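Local atomic coordinates of GTP-binding protein (Sulfolobus solfataricus P2, PDB entry 2QTH), a protein that hydrolyses GTP, associates with the 50S ribosomal subunit and may act in protein synthesis or ribosome biogenesis. Residues L263-T268 and I295-N300; Y187-K192 and L299-K304. One frame throughout, in Å; residues are numbered along the deposited sequence.

In the fold
Past the N-terminal part of the chain, strand 181-186 runs out into 187-192, the loop that wraps the diphosphate of GDP before helix 192-200. Strand 260-266 comes later, ending in 263-268, and helix 271-288 carries the chain back to strand 295-300. Interaction 1 closes this short beta-alpha-beta loop of 26 residues. Interaction 2 closes a much longer one, 106 residues, which contains the whole of the first; both finish on the same stretch, sharing Leu299 and Asn300, so they do not cross. Interaction 1 thus joins two neighbouring strands of the six-stranded sheet, while interaction 2 ties the phosphate loop to the guanine-binding turn beyond them.

Interaction 1. Residues L263-T268 and I295-N300; sequences LVIDST and ILVTLN. With GDP (guanosine-5'-diphosphate), chain H.
Val264 and Thr298 sit abreast on two parallel strands, side chains on the same face of the sheet and crossing obliquely. CG1 of Val264 comes within 3.7 Å of Thr298 OG1. With chi1 of 55°, that hydroxyl lies between the backbone N and carbonyl carbon of Thr298, turned to the valine; it is buried and finds no polar partner. The same valine methyl also packs against the Asn300 side chain, CG1 to CB at 3.7 Å. Helix 192-200 covers this face through Leu195. The Asn300 amide lies beside the guanine, OD1 3.0 Å from GDP O6; ND2 donates to Ser190 O and OD1 accepts from Ala335 N.

Leu263, Ile265, Val297 and Leu299 point to the other face, toward helix 271-288 and helix 309-323. Ile265 meets two neighbours there: its CG1 lies 4.0 Å from Val297 CG1, and its CB touches Leu299 CD1 at a similar distance. CG of Leu299 is anti to the backbone N (chi1 -173°), which carries it toward the end of the neighbouring strand, where it rests 3.6 Å from Ser267 CB.

Backbone bonds hold the strands in step, the straightest running from Asn300 N to Ile265 O, 2.8 Å and almost linear at 179°. Ser267 finishes the pairing with a double grip on one carbonyl: its N reaches Asn300 O in the carbonyl plane, while its OG, also 2.9 Å from Asn300 O, comes from above that plane. At the strand end Asp266 OD1 accepts from Thr268 N, an Asx turn, and from Thr268 OG1, both on one face of the carboxylate.

Two parallel strands joined through helix 271-288 make the beta-alpha-beta unit of a P-loop GTPase domain, and Asn300 opens its guanine-recognising NKxD motif.

Interaction 2. Residues Y187-K192 and L299-K304; sequences YTNSGK and LNKIDK. With GDP (guanosine-5'-diphosphate), chain H.
Lys301 and Asn189 meet at the end of a long reach, and the lysine is worth following from its root. CB stands over the pyrimidine side of guanine, 3.7 Å from GDP N1. CG, placed beside the backbone N, lies over the C5-C6 bond, 3.5 Å from GDP C6. From there the chain runs extended (chi3 168°, chi4 -171°) across the base, with CD more loosely over C4 and N3. CE then leaves the ring for the sugar and the Asn189 carbonyl. At the tip, NZ donates to Asn189 O at 2.8 Å, tilted 33° from the carbonyl plane, and also to the ribose at GDP O4'. A methionine here would probably leave Asn189 O and GDP O4' without the donor they share.

One residue back, Asn300 ND2 reaches the next carbonyl of the loop, Ser190 O, at 2.9 Å; the bond is nearly linear, on a lone pair of the carbonyl and within the amide plane. Gly191 CA lies so close to ND2 that a CB there would collide with it. Asp303 reads the edge of guanine, its OD1 accepting a hydrogen bond from GDP N1 at 2.9 Å.

Meanwhile the loop's own N-H groups, with Lys192 NZ 2.7 Å from GDP O2B, grip the beta phosphate. Two bonds, from Asn300 and Lys301 to P-loop carbonyls, thus join the phosphate loop to the NKxD turn, which probably helps to coordinate phosphate binding with guanine recognition, in keeping with the enzyme's specificity for GTP.

Interaction 1. Residues L263-T268 and I295-N300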
# COMPACT_ATOMS: atom_id res chain seq x y z
N LEU A 263 -6.49 -3.03 -12.60
CA LEU A 263 -7.10 -3.25 -11.29
C LEU A 263 -7.04 -4.70 -10.91
O LEU A 263 -7.56 -5.62 -11.63
CB LEU A 263 -8.58 -2.86 -11.32
CG LEU A 263 -9.39 -3.21 -10.09
CD1 LEU A 263 -8.90 -2.51 -8.84
CD2 LEU A 263 -11.00 -2.82 -10.33
N VAL A 264 -6.36 -4.94 -9.80
CA VAL A 264 -6.04 -6.30 -9.41
C VAL A 264 -7.05 -6.71 -8.37
O VAL A 264 -7.31 -5.90 -7.45
CB VAL A 264 -4.57 -6.55 -8.88
CG1 VAL A 264 -4.31 -8.08 -8.89
CG2 VAL A 264 -3.48 -5.89 -9.80
N ILE A 265 -7.57 -7.92 -8.50
CA ILE A 265 -8.67 -8.45 -7.62
C ILE A 265 -8.33 -9.86 -7.26
O ILE A 265 -7.96 -10.67 -8.15
CB ILE A 265 -10.06 -8.49 -8.31
CG1 ILE A 265 -10.40 -7.10 -8.91
CG2 ILE A 265 -11.20 -8.90 -7.27
CD1 ILE A 265 -10.66 -5.99 -7.82
N ASP A 266 -8.44 -10.17 -5.96
CA ASP A 266 -8.14 -11.52 -5.48
C ASP A 266 -9.27 -12.47 -5.90
O ASP A 266 -10.35 -12.39 -5.30
CB ASP A 266 -8.00 -11.45 -3.95
CG ASP A 266 -7.49 -12.75 -3.33
OD1 ASP A 266 -7.58 -13.81 -4.00
OD2 ASP A 266 -7.06 -12.71 -2.17
N SER A 267 -9.03 -13.40 -6.87
CA SER A 267 -10.06 -14.41 -7.23
C SER A 267 -10.50 -15.40 -6.12
O SER A 267 -11.48 -16.12 -6.31
CB SER A 267 -9.68 -15.25 -8.50
OG SER A 267 -8.66 -16.20 -8.23
N THR A 268 -9.74 -15.49 -5.03
CA THR A 268 -10.04 -16.45 -3.96
C THR A 268 -11.20 -15.99 -3.10
O THR A 268 -11.68 -16.70 -2.20
CB THR A 268 -8.80 -16.82 -3.08
OG1 THR A 268 -8.43 -15.75 -2.23
CG2 THR A 268 -7.60 -17.16 -3.92
N ILE A 295 -9.63 0.76 -18.01
CA ILE A 295 -9.21 -0.11 -16.88
C ILE A 295 -9.15 -1.56 -17.28
O ILE A 295 -10.15 -2.12 -17.80
CB ILE A 295 -10.13 0.10 -15.61
CG1 ILE A 295 -9.96 1.58 -15.12
CG2 ILE A 295 -9.74 -0.95 -14.55
CD1 ILE A 295 -10.68 1.81 -13.76
N LEU A 296 -7.99 -2.19 -17.13
CA LEU A 296 -7.89 -3.61 -17.37
C LEU A 296 -7.96 -4.30 -16.01
O LEU A 296 -7.09 -4.08 -15.15
CB LEU A 296 -6.52 -3.92 -17.96
CG LEU A 296 -6.11 -5.41 -18.14
CD1 LEU A 296 -7.09 -6.22 -18.97
CD2 LEU A 296 -4.62 -5.52 -18.83
N VAL A 297 -8.93 -5.19 -15.83
CA VAL A 297 -9.14 -5.86 -14.54
C VAL A 297 -8.44 -7.23 -14.61
O VAL A 297 -8.64 -7.96 -15.58
CB VAL A 297 -10.68 -6.01 -14.21
CG1 VAL A 297 -10.85 -6.59 -12.82
CG2 VAL A 297 -11.41 -4.67 -14.31
N THR A 298 -7.56 -7.56 -13.63
CA THR A 298 -6.99 -8.86 -13.63
C THR A 298 -7.44 -9.60 -12.40
O THR A 298 -7.10 -9.22 -11.28
CB THR A 298 -5.42 -8.81 -13.66
OG1 THR A 298 -4.92 -8.01 -12.55
CG2 THR A 298 -4.95 -8.09 -14.88
N LEU A 299 -8.12 -10.72 -12.62
CA LEU A 299 -8.61 -11.53 -11.56
C LEU A 299 -7.45 -12.47 -11.26
O LEU A 299 -7.10 -13.26 -12.11
CB LEU A 299 -9.87 -12.20 -12.12
CG LEU A 299 -10.70 -12.99 -11.13
CD1 LEU A 299 -11.12 -11.95 -10.00
CD2 LEU A 299 -11.93 -13.62 -11.78
N ASN A 300 -6.77 -12.28 -10.13
CA ASN A 300 -5.46 -12.87 -9.86
C ASN A 300 -5.62 -14.01 -8.89
O ASN A 300 -6.67 -14.15 -8.30
CB ASN A 300 -4.54 -11.77 -9.21
CG ASN A 300 -3.07 -12.17 -9.11
OD1 ASN A 300 -2.52 -12.86 -9.97
ND2 ASN A 300 -2.41 -11.73 -8.03
PB GDP H . -0.09 -6.61 -2.80
O1B GDP H . -0.13 -6.20 -1.33
O2B GDP H . -1.36 -6.13 -3.48
O3B GDP H . 1.05 -5.92 -3.44
O3A GDP H . 0.09 -8.15 -3.07
PA GDP H . 1.56 -8.91 -3.43
O1A GDP H . 2.05 -9.12 -4.79
O2A GDP H . 2.63 -8.35 -2.51
O5' GDP H . 0.98 -10.37 -3.06
C5' GDP H . 0.20 -10.57 -1.89
C4' GDP H . 0.59 -11.95 -1.36
O4' GDP H . -0.07 -12.89 -2.22
C3' GDP H . 2.07 -12.28 -1.48
O3' GDP H . 2.29 -13.34 -0.55
C2' GDP H . 2.20 -12.84 -2.87
O2' GDP H . 3.22 -13.82 -2.95
C1' GDP H . 0.86 -13.53 -3.10
N9 GDP H . 0.42 -13.54 -4.53
C8 GDP H . 0.48 -12.57 -5.48
N7 GDP H . -0.02 -12.97 -6.70
C5 GDP H . -0.41 -14.28 -6.51
C6 GDP H . -1.01 -15.37 -7.33
O6 GDP H . -1.27 -15.15 -8.50
N1 GDP H . -1.29 -16.58 -6.78
C2 GDP H . -1.01 -16.84 -5.50
N2 GDP H . -1.29 -18.10 -5.05
N3 GDP H . -0.44 -15.90 -4.65
C4 GDP H . -0.12 -14.64 -5.09

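Interaction 2. Residues Y187-K192 and L299-K304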
# COMPACT_ATOMS: atom_id res chain seq x y z
N TYR A 187 -6.61 -3.66 -3.81
CA TYR A 187 -6.46 -3.79 -2.33
C TYR A 187 -5.19 -4.48 -1.95
O TYR A 187 -4.63 -5.22 -2.73
CB TYR A 187 -7.58 -4.60 -1.76
CG TYR A 187 -8.71 -3.64 -1.35
CD1 TYR A 187 -9.76 -3.36 -2.25
CD2 TYR A 187 -8.71 -3.04 -0.10
CE1 TYR A 187 -10.79 -2.49 -1.91
CE2 TYR A 187 -9.71 -2.11 0.23
CZ TYR A 187 -10.74 -1.91 -0.65
OH TYR A 187 -11.71 -1.04 -0.30
N THR A 188 -4.74 -4.24 -0.73
CA THR A 188 -3.57 -4.87 -0.17
C THR A 188 -3.81 -6.34 -0.32
O THR A 188 -4.95 -6.81 -0.14
CB THR A 188 -3.51 -4.56 1.40
OG1 THR A 188 -3.62 -3.14 1.54
CG2 THR A 188 -2.24 -5.16 2.13
N ASN A 189 -2.71 -7.06 -0.62
CA ASN A 189 -2.71 -8.52 -0.70
C ASN A 189 -3.50 -9.06 -1.92
O ASN A 189 -3.93 -10.21 -1.95
CB ASN A 189 -3.29 -9.11 0.61
CG ASN A 189 -2.63 -10.41 0.99
OD1 ASN A 189 -1.43 -10.59 0.73
ND2 ASN A 189 -3.40 -11.33 1.54
N SER A 190 -3.72 -8.22 -2.92
CA SER A 190 -4.39 -8.72 -4.11
C SER A 190 -3.35 -9.26 -5.12
O SER A 190 -3.73 -9.98 -6.07
CB SER A 190 -5.24 -7.62 -4.75
OG SER A 190 -4.47 -6.53 -5.21
N GLY A 191 -2.09 -8.89 -4.88
CA GLY A 191 -0.96 -9.30 -5.70
C GLY A 191 -0.52 -8.21 -6.65
O GLY A 191 0.16 -8.47 -7.65
N LYS A 192 -0.69 -6.97 -6.25
CA LYS A 192 -0.11 -5.90 -7.05
C LYS A 192 1.45 -5.98 -7.24
O LYS A 192 1.93 -5.72 -8.33
CB LYS A 192 -0.54 -4.54 -6.42
CG LYS A 192 -2.01 -4.33 -6.43
CD LYS A 192 -2.34 -2.90 -5.91
CE LYS A 192 -1.66 -2.56 -4.54
NZ LYS A 192 -1.98 -3.52 -3.40
N LEU A 299 -8.12 -10.72 -12.62
CA LEU A 299 -8.61 -11.53 -11.56
C LEU A 299 -7.45 -12.47 -11.26
O LEU A 299 -7.10 -13.26 -12.11
CB LEU A 299 -9.87 -12.20 -12.12
CG LEU A 299 -10.70 -12.99 -11.13
CD1 LEU A 299 -11.12 -11.95 -10.00
CD2 LEU A 299 -11.93 -13.62 -11.78
N ASN A 300 -6.77 -12.28 -10.13
CA ASN A 300 -5.46 -12.87 -9.86
C ASN A 300 -5.62 -14.01 -8.89
O ASN A 300 -6.67 -14.15 -8.30
CB ASN A 300 -4.54 -11.77 -9.21
CG ASN A 300 -3.07 -12.17 -9.11
OD1 ASN A 300 -2.52 -12.86 -9.97
ND2 ASN A 300 -2.41 -11.73 -8.03
N LYS A 301 -4.55 -14.78 -8.72
CA LYS A 301 -4.43 -15.89 -7.76
C LYS A 301 -5.31 -17.04 -8.16
O LYS A 301 -5.73 -17.82 -7.31
CB LYS A 301 -4.74 -15.47 -6.30
CG LYS A 301 -4.00 -14.24 -5.86
CD LYS A 301 -4.17 -14.01 -4.29
CE LYS A 301 -3.22 -12.96 -3.76
NZ LYS A 301 -3.24 -12.90 -2.22
N ILE A 302 -5.60 -17.13 -9.45
CA ILE A 302 -6.52 -18.13 -9.95
C ILE A 302 -6.08 -19.54 -9.62
O ILE A 302 -6.93 -20.43 -9.57
CB ILE A 302 -6.84 -18.03 -11.47
CG1 ILE A 302 -5.61 -18.40 -12.35
CG2 ILE A 302 -7.61 -16.65 -11.79
CD1 ILE A 302 -5.89 -18.28 -13.89
N ASP A 303 -4.78 -19.73 -9.41
CA ASP A 303 -4.25 -21.04 -9.00
C ASP A 303 -4.83 -21.53 -7.66
O ASP A 303 -4.97 -22.75 -7.46
CB ASP A 303 -2.71 -21.03 -8.91
CG ASP A 303 -2.18 -19.93 -8.05
OD1 ASP A 303 -2.34 -18.73 -8.43
OD2 ASP A 303 -1.58 -20.25 -7.00
N LYS A 304 -5.09 -20.58 -6.76
CA LYS A 304 -5.57 -20.85 -5.39
C LYS A 304 -7.09 -20.94 -5.31
O LYS A 304 -7.63 -21.07 -4.22
CB LYS A 304 -5.17 -19.69 -4.47
CG LYS A 304 -3.75 -19.66 -3.99
CD LYS A 304 -3.40 -18.24 -3.38
CE LYS A 304 -4.01 -17.94 -1.96
NZ LYS A 304 -3.37 -16.71 -1.26
PB GDP H . -0.09 -6.61 -2.80
O1B GDP H . -0.13 -6.20 -1.33
O2B GDP H . -1.36 -6.13 -3.48
O3B GDP H . 1.05 -5.92 -3.44
O3A GDP H . 0.09 -8.15 -3.07
PA GDP H . 1.56 -8.91 -3.43
O1A GDP H . 2.05 -9.12 -4.79
O2A GDP H . 2.63 -8.35 -2.51
O5' GDP H . 0.98 -10.37 -3.06
C5' GDP H . 0.20 -10.57 -1.89
C4' GDP H . 0.59 -11.95 -1.36
O4' GDP H . -0.07 -12.89 -2.22
C3' GDP H . 2.07 -12.28 -1.48
O3' GDP H . 2.29 -13.34 -0.55
C2' GDP H . 2.20 -12.84 -2.87
O2' GDP H . 3.22 -13.82 -2.95
C1' GDP H . 0.86 -13.53 -3.10
N9 GDP H . 0.42 -13.54 -4.53
C8 GDP H . 0.48 -12.57 -5.48
N7 GDP H . -0.02 -12.97 -6.70
C5 GDP H . -0.41 -14.28 -6.51
C6 GDP H . -1.01 -15.37 -7.33
O6 GDP H . -1.27 -15.15 -8.50
N1 GDP H . -1.29 -16.58 -6.78
C2 GDP H . -1.01 -16.84 -5.50
N2 GDP H . -1.29 -18.10 -5.05
N3 GDP H . -0.44 -15.90 -4.65
C4 GDP H . -0.12 -14.64 -5.09